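Side-chain contacts in Glyco_hydro_cc domain-containing protein (Blastomyces gilchristii, PDB 6UB0), which probably hydrolyses the beta-1,3-glucan curdlan in exo fashion, as a glycoside hydrolase of family GH128 (subgroup III): residues V150-F153 and K154-V157; Q180-E183 and E184-V187. All coordinates share one frame; numbering follows the deposited sequence.

How the contacts relate
Running from the N terminus, the chain leaves strand 138-146 and enters helix 150-166, whose first two turns make up contact 1. It then returns through strand 172-180, and contact 2 follows at the end of that strand, where a short loop turns into helix 183-199. The two are in series: each is local, joining residues one helical turn or so apart, and neither encloses or crosses the other. The centres of contact 1 and contact 2 lie about 17 Å apart; the nearest atoms of contact 1 and contact 2 are about 7 Å apart, without touching. Helix 183-199 relates them, since contact 2 starts it and Val150, Phe153 and Lys154 of contact 1 pack or pair with it further along.

Contact 1: residues V150-F153 and K154-V157; sequences VDDF and KRYV
Phe153 lays one face of its ring under the methyl CG2 of Val157, one turn further along the helix. The methyl sits 3.9 Å from the ring centroid and 16° off the ring normal, a CH-pi contact displaced toward the rim at CZ. With CG of Phe153 anti to the backbone N (chi1 174°), the ring is directed along the helix toward Val157. Val157 CG2 also comes within 3.3 Å of Phe153 O, the acceptor of the hydrogen bond from Val157 N. Side-chain and backbone contacts thus join the same pair of residues.

On another side of the helix, Asp152 and Arg155 run alongside each other, pointing the same way, and close a salt bridge. NH2 of Arg155 donates to OD1 of Asp152 at 2.8 Å, with an almost straight N-H...O angle of 175°. OD1 lies in the guanidinium plane, but NH2 comes to it on the syn side from somewhat above the carboxylate plane. Bends at chi2 and chi3 fold the arginine back to this acceptor, while CB of Tyr156 sits over one guanidinium face, 3.8 Å above its plane. Both charged groups have second partners: Asp152 OD2 accepts from Trp143 NE1, and Arg155 NH1 pairs with Glu159.

The Lys154 chain runs by Val150, with CG 3.4 Å from Val150 O and CD 4.3 Å from Val150 CG1, before its amino group reaches Glu192 and the ring of Trp196. Four i to i+4 backbone bonds run through these turns, the one from Lys154 N to Val150 O being weak. Phe153 packs on Val193 and Leu197 of helix 183-199, and Tyr156 OH bonds to Ser112 O. This is an amphipathic helix of a beta-alpha-beta unit in a TIM-barrel catalytic core, lying outside the barrel strands and against helix 183-199.

Contact 2: residues Q180-E183 and E184-V187; sequences QGDE and EAQV
Asp182 OD1 accepts from Ala185 N at 3.0 Å, the capping bond of a classic N-cap. Ala185 N meets this oxygen nearly along its C-O axis. CG of Asp182 stands between the backbone N and the carbonyl carbon (chi1 66°), turning the carboxylate back over the first helical turn. OD1 also lies 3.1 Å from Glu184 N.

Backbone bonds begin the helix proper: Gln186 N to Asp182 O at 3.0 Å and Val187 N to Glu183 O at 2.9 Å. Gln186 also sends its extended side chain back toward the loop, where NE2 faces Gly181 O; their modelled separation is too short to be trusted in detail.

Methyl groups pack closely on oxygens. Ala185 CB rests 3.3 Å from Asp182 O, and Val187 CG2 comes to 3.2 Å from Glu183 O. The carboxylate of Glu183 turns to Ser222, while Gln186 and Val187 touch helix 222-229.

A carboxylate at the N-cap meets an amide at the positive end of the helix dipole, which would probably stabilise its ionised form. The acidic Glu183 and Glu184 probably add to a negative helix start, consistent with a favourable interaction with the helix dipole.

Contact 1: residues V150-F153 and K154-V157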
ATOM      1  N   VAL A 150     -13.324   1.282 -13.893  1.00 50.75           N
ATOM      2  CA  VAL A 150     -13.646   0.953 -12.473  1.00 49.24           C
ATOM      3  C   VAL A 150     -13.818  -0.554 -12.310  1.00 48.63           C
ATOM      4  O   VAL A 150     -13.409  -1.094 -11.270  1.00 44.76           O
ATOM      5  CB  VAL A 150     -14.941   1.631 -12.010  1.00 51.85           C
ATOM      6  CG1 VAL A 150     -15.316   1.165 -10.611  1.00 51.35           C
ATOM      7  CG2 VAL A 150     -14.858   3.146 -12.094  1.00 53.09           C
ATOM      8  N   ASP A 151     -14.497  -1.207 -13.250  1.00 47.46           N
ATOM      9  CA  ASP A 151     -14.726  -2.664 -13.104  1.00 48.81           C
ATOM     10  C   ASP A 151     -13.350  -3.337 -12.877  1.00 45.58           C
ATOM     11  O   ASP A 151     -13.131  -4.316 -12.073  1.00 45.69           O
ATOM     12  CB  ASP A 151     -15.421  -3.243 -14.336  1.00 53.14           C
ATOM     13  CG  ASP A 151     -16.455  -2.262 -14.840  1.00 55.84           C
ATOM     14  OD1 ASP A 151     -17.485  -2.163 -14.161  1.00 62.91           O
ATOM     15  OD2 ASP A 151     -16.156  -1.537 -15.847  1.00 56.36           O
ATOM     16  N   ASP A 152     -12.418  -3.001 -13.816  1.00 44.28           N
ATOM     17  CA  ASP A 152     -11.084  -3.640 -13.876  1.00 44.57           C
ATOM     18  C   ASP A 152     -10.445  -3.452 -12.489  1.00 40.86           C
ATOM     19  O   ASP A 152      -9.827  -4.415 -11.985  1.00 43.77           O
ATOM     20  CB  ASP A 152     -10.243  -3.104 -15.030  1.00 45.33           C
ATOM     21  CG  ASP A 152      -8.797  -3.549 -14.986  1.00 45.85           C
ATOM     22  OD1 ASP A 152      -8.549  -4.776 -15.083  1.00 47.80           O
ATOM     23  OD2 ASP A 152      -7.920  -2.667 -14.875  1.00 45.42           O
ATOM     24  N   PHE A 153     -10.632  -2.282 -11.887  1.00 40.30           N
ATOM     25  CA  PHE A 153     -10.160  -2.016 -10.500  1.00 39.71           C
ATOM     26  C   PHE A 153     -10.589  -3.205  -9.622  1.00 39.74           C
ATOM     27  O   PHE A 153      -9.736  -3.923  -9.093  1.00 39.18           O
ATOM     28  CB  PHE A 153     -10.611  -0.654  -9.965  1.00 38.54           C
ATOM     29  CG  PHE A 153     -10.241  -0.457  -8.515  1.00 37.03           C
ATOM     30  CD1 PHE A 153      -8.929  -0.185  -8.135  1.00 36.25           C
ATOM     31  CD2 PHE A 153     -11.185  -0.646  -7.520  1.00 38.61           C
ATOM     32  CE1 PHE A 153      -8.594  -0.046  -6.792  1.00 36.78           C
ATOM     33  CE2 PHE A 153     -10.848  -0.520  -6.181  1.00 37.93           C
ATOM     34  CZ  PHE A 153      -9.555  -0.206  -5.820  1.00 37.16           C
ATOM     35  N   LYS A 154     -11.882  -3.472  -9.565  1.00 41.68           N
ATOM     36  CA  LYS A 154     -12.521  -4.397  -8.589  1.00 42.34           C
ATOM     37  C   LYS A 154     -12.099  -5.843  -8.847  1.00 42.28           C
ATOM     38  O   LYS A 154     -11.974  -6.608  -7.878  1.00 42.40           O
ATOM     39  CB  LYS A 154     -14.032  -4.206  -8.684  1.00 44.71           C
ATOM     40  CG  LYS A 154     -14.470  -2.768  -8.447  1.00 45.44           C
ATOM     41  CD  LYS A 154     -15.967  -2.541  -8.608  1.00 49.03           C
ATOM     42  CE  LYS A 154     -16.726  -2.677  -7.309  1.00 49.60           C
ATOM     43  NZ  LYS A 154     -18.111  -2.170  -7.418  1.00 52.79           N
ATOM     44  N   ARG A 155     -11.942  -6.214 -10.119  1.00 45.61           N
ATOM     45  CA  ARG A 155     -11.575  -7.573 -10.588  1.00 46.99           C
ATOM     46  C   ARG A 155     -10.171  -7.850 -10.056  1.00 44.68           C
ATOM     47  O   ARG A 155      -9.925  -8.894  -9.369  1.00 43.49           O
ATOM     48  CB  ARG A 155     -11.677  -7.552 -12.127  1.00 52.62           C
ATOM     49  CG  ARG A 155     -11.144  -8.773 -12.870  1.00 57.67           C
ATOM     50  CD  ARG A 155      -9.619  -8.950 -12.846  1.00 60.62           C
ATOM     51  NE  ARG A 155      -8.839  -7.843 -13.432  1.00 62.63           N
ATOM     52  CZ  ARG A 155      -7.498  -7.794 -13.516  1.00 59.89           C
ATOM     53  NH1 ARG A 155      -6.752  -8.768 -13.019  1.00 59.25           N
ATOM     54  NH2 ARG A 155      -6.905  -6.747 -14.075  1.00 60.06           N
ATOM     55  N   TYR A 156      -9.293  -6.885 -10.345  1.00 41.51           N
ATOM     56  CA  TYR A 156      -7.872  -6.885  -9.944  1.00 38.62           C
ATOM     57  C   TYR A 156      -7.795  -7.138  -8.432  1.00 35.84           C
ATOM     58  O   TYR A 156      -7.031  -7.969  -7.978  1.00 36.24           O
ATOM     59  CB  TYR A 156      -7.194  -5.570 -10.349  1.00 36.33           C
ATOM     60  CG  TYR A 156      -5.788  -5.481  -9.829  1.00 34.11           C
ATOM     61  CD1 TYR A 156      -4.747  -6.124 -10.465  1.00 33.00           C
ATOM     62  CD2 TYR A 156      -5.489  -4.760  -8.681  1.00 31.83           C
ATOM     63  CE1 TYR A 156      -3.450  -6.071  -9.981  1.00 32.44           C
ATOM     64  CE2 TYR A 156      -4.197  -4.715  -8.175  1.00 31.14           C
ATOM     65  CZ  TYR A 156      -3.170  -5.368  -8.823  1.00 30.60           C
ATOM     66  OH  TYR A 156      -1.902  -5.265  -8.352  1.00 32.70           O
ATOM     67  N   VAL A 157      -8.559  -6.376  -7.661  1.00 35.70           N
ATOM     68  CA  VAL A 157      -8.491  -6.425  -6.164  1.00 34.71           C
ATOM     69  C   VAL A 157      -8.958  -7.807  -5.695  1.00 35.96           C
ATOM     70  O   VAL A 157      -8.295  -8.437  -4.816  1.00 36.31           O
ATOM     71  CB  VAL A 157      -9.308  -5.287  -5.525  1.00 33.56           C
ATOM     72  CG1 VAL A 157      -9.291  -5.403  -4.020  1.00 33.11           C
ATOM     73  CG2 VAL A 157      -8.794  -3.924  -5.957  1.00 32.48           C
TER

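Contact 2: residues Q180-E183 and E184-V187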
ATOM      1  N   GLN A 180      -7.874   8.048 -13.038  1.00 38.57           N
ATOM      2  CA  GLN A 180      -7.211   9.221 -13.679  1.00 42.13           C
ATOM      3  C   GLN A 180      -8.218  10.012 -14.506  1.00 44.90           C
ATOM      4  O   GLN A 180      -9.298   9.451 -14.793  1.00 46.25           O
ATOM      5  CB  GLN A 180      -6.061   8.812 -14.586  1.00 43.54           C
ATOM      6  CG  GLN A 180      -4.764   8.582 -13.834  1.00 42.93           C
ATOM      7  CD  GLN A 180      -3.960   7.488 -14.478  1.00 43.83           C
ATOM      8  OE1 GLN A 180      -4.389   6.889 -15.471  1.00 45.42           O
ATOM      9  NE2 GLN A 180      -2.785   7.235 -13.922  1.00 40.92           N
ATOM     10  N   GLY A 181      -7.866  11.259 -14.845  1.00 46.44           N
ATOM     11  CA  GLY A 181      -8.752  12.186 -15.568  1.00 48.29           C
ATOM     12  C   GLY A 181      -8.980  13.466 -14.798  1.00 48.89           C
ATOM     13  O   GLY A 181      -8.266  13.688 -13.816  1.00 47.11           O
ATOM     14  N   ASP A 182      -9.936  14.300 -15.229  1.00 53.12           N
ATOM     15  CA  ASP A 182     -10.185  15.631 -14.600  1.00 52.83           C
ATOM     16  C   ASP A 182     -10.752  15.428 -13.186  1.00 51.70           C
ATOM     17  O   ASP A 182     -11.033  14.273 -12.803  1.00 50.12           O
ATOM     18  CB  ASP A 182     -11.064  16.511 -15.486  1.00 56.78           C
ATOM     19  CG  ASP A 182     -12.491  16.027 -15.692  1.00 58.04           C
ATOM     20  OD1 ASP A 182     -13.053  15.398 -14.772  1.00 56.54           O
ATOM     21  OD2 ASP A 182     -13.045  16.322 -16.783  1.00 63.75           O
ATOM     22  N   GLU A 183     -10.918  16.514 -12.437  1.00 53.33           N
ATOM     23  CA  GLU A 183     -11.353  16.470 -11.016  1.00 53.27           C
ATOM     24  C   GLU A 183     -12.670  15.687 -10.895  1.00 52.33           C
ATOM     25  O   GLU A 183     -12.792  14.848  -9.965  1.00 49.39           O
ATOM     26  CB  GLU A 183     -11.517  17.877 -10.435  1.00 56.92           C
ATOM     27  CG  GLU A 183     -10.223  18.663 -10.339  1.00 58.52           C
ATOM     28  CD  GLU A 183     -10.106  19.536  -9.100  1.00 59.76           C
ATOM     29  OE1 GLU A 183     -11.157  19.917  -8.528  1.00 65.36           O
ATOM     30  OE2 GLU A 183      -8.965  19.814  -8.694  1.00 59.17           O
ATOM     31  N   GLU A 184     -13.649  15.943 -11.763  1.00 53.38           N
ATOM     32  CA  GLU A 184     -14.989  15.308 -11.606  1.00 54.11           C
ATOM     33  C   GLU A 184     -14.874  13.789 -11.811  1.00 52.23           C
ATOM     34  O   GLU A 184     -15.531  13.028 -11.035  1.00 51.73           O
ATOM     35  CB  GLU A 184     -16.027  15.928 -12.544  1.00 57.40           C
ATOM     36  CG  GLU A 184     -17.440  15.480 -12.207  1.00 58.62           C
ATOM     37  CD  GLU A 184     -18.133  16.277 -11.114  1.00 60.72           C
ATOM     38  OE1 GLU A 184     -17.738  16.181  -9.938  1.00 55.02           O
ATOM     39  OE2 GLU A 184     -19.093  17.009 -11.464  1.00 69.50           O
ATOM     40  N   ALA A 185     -14.055  13.383 -12.804  1.00 50.57           N
ATOM     41  CA  ALA A 185     -13.786  11.988 -13.245  1.00 49.60           C
ATOM     42  C   ALA A 185     -13.121  11.103 -12.083  1.00 46.43           C
ATOM     43  O   ALA A 185     -13.684  10.096 -11.754  1.00 45.54           O
ATOM     44  CB  ALA A 185     -12.829  12.030 -14.437  1.00 50.47           C
ATOM     45  N   GLN A 186     -12.272  11.928 -11.362  1.00 43.62           N
ATOM     46  CA  GLN A 186     -11.596  11.384 -10.144  1.00 43.32           C
ATOM     47  C   GLN A 186     -12.598  11.267  -8.980  1.00 41.45           C
ATOM     48  O   GLN A 186     -12.684  10.186  -8.340  1.00 41.37           O
ATOM     49  CB  GLN A 186     -10.388  12.247  -9.811  1.00 42.43           C
ATOM     50  CG  GLN A 186      -9.372  12.291 -10.926  1.00 42.94           C
ATOM     51  CD  GLN A 186      -8.144  13.097 -10.595  1.00 43.95           C
ATOM     52  OE1 GLN A 186      -7.766  13.242  -9.442  1.00 40.87           O
ATOM     53  NE2 GLN A 186      -7.515  13.644 -11.621  1.00 44.37           N
ATOM     54  N   VAL A 187     -13.404  12.299  -8.730  1.00 43.35           N
ATOM     55  CA  VAL A 187     -14.400  12.218  -7.625  1.00 44.14           C
ATOM     56  C   VAL A 187     -15.255  10.921  -7.804  1.00 44.27           C
ATOM     57  O   VAL A 187     -15.498  10.151  -6.827  1.00 45.13           O
ATOM     58  CB  VAL A 187     -15.208  13.527  -7.486  1.00 45.76           C
ATOM     59  CG1 VAL A 187     -16.337  13.400  -6.478  1.00 46.92           C
ATOM     60  CG2 VAL A 187     -14.313  14.705  -7.120  1.00 45.39           C
TER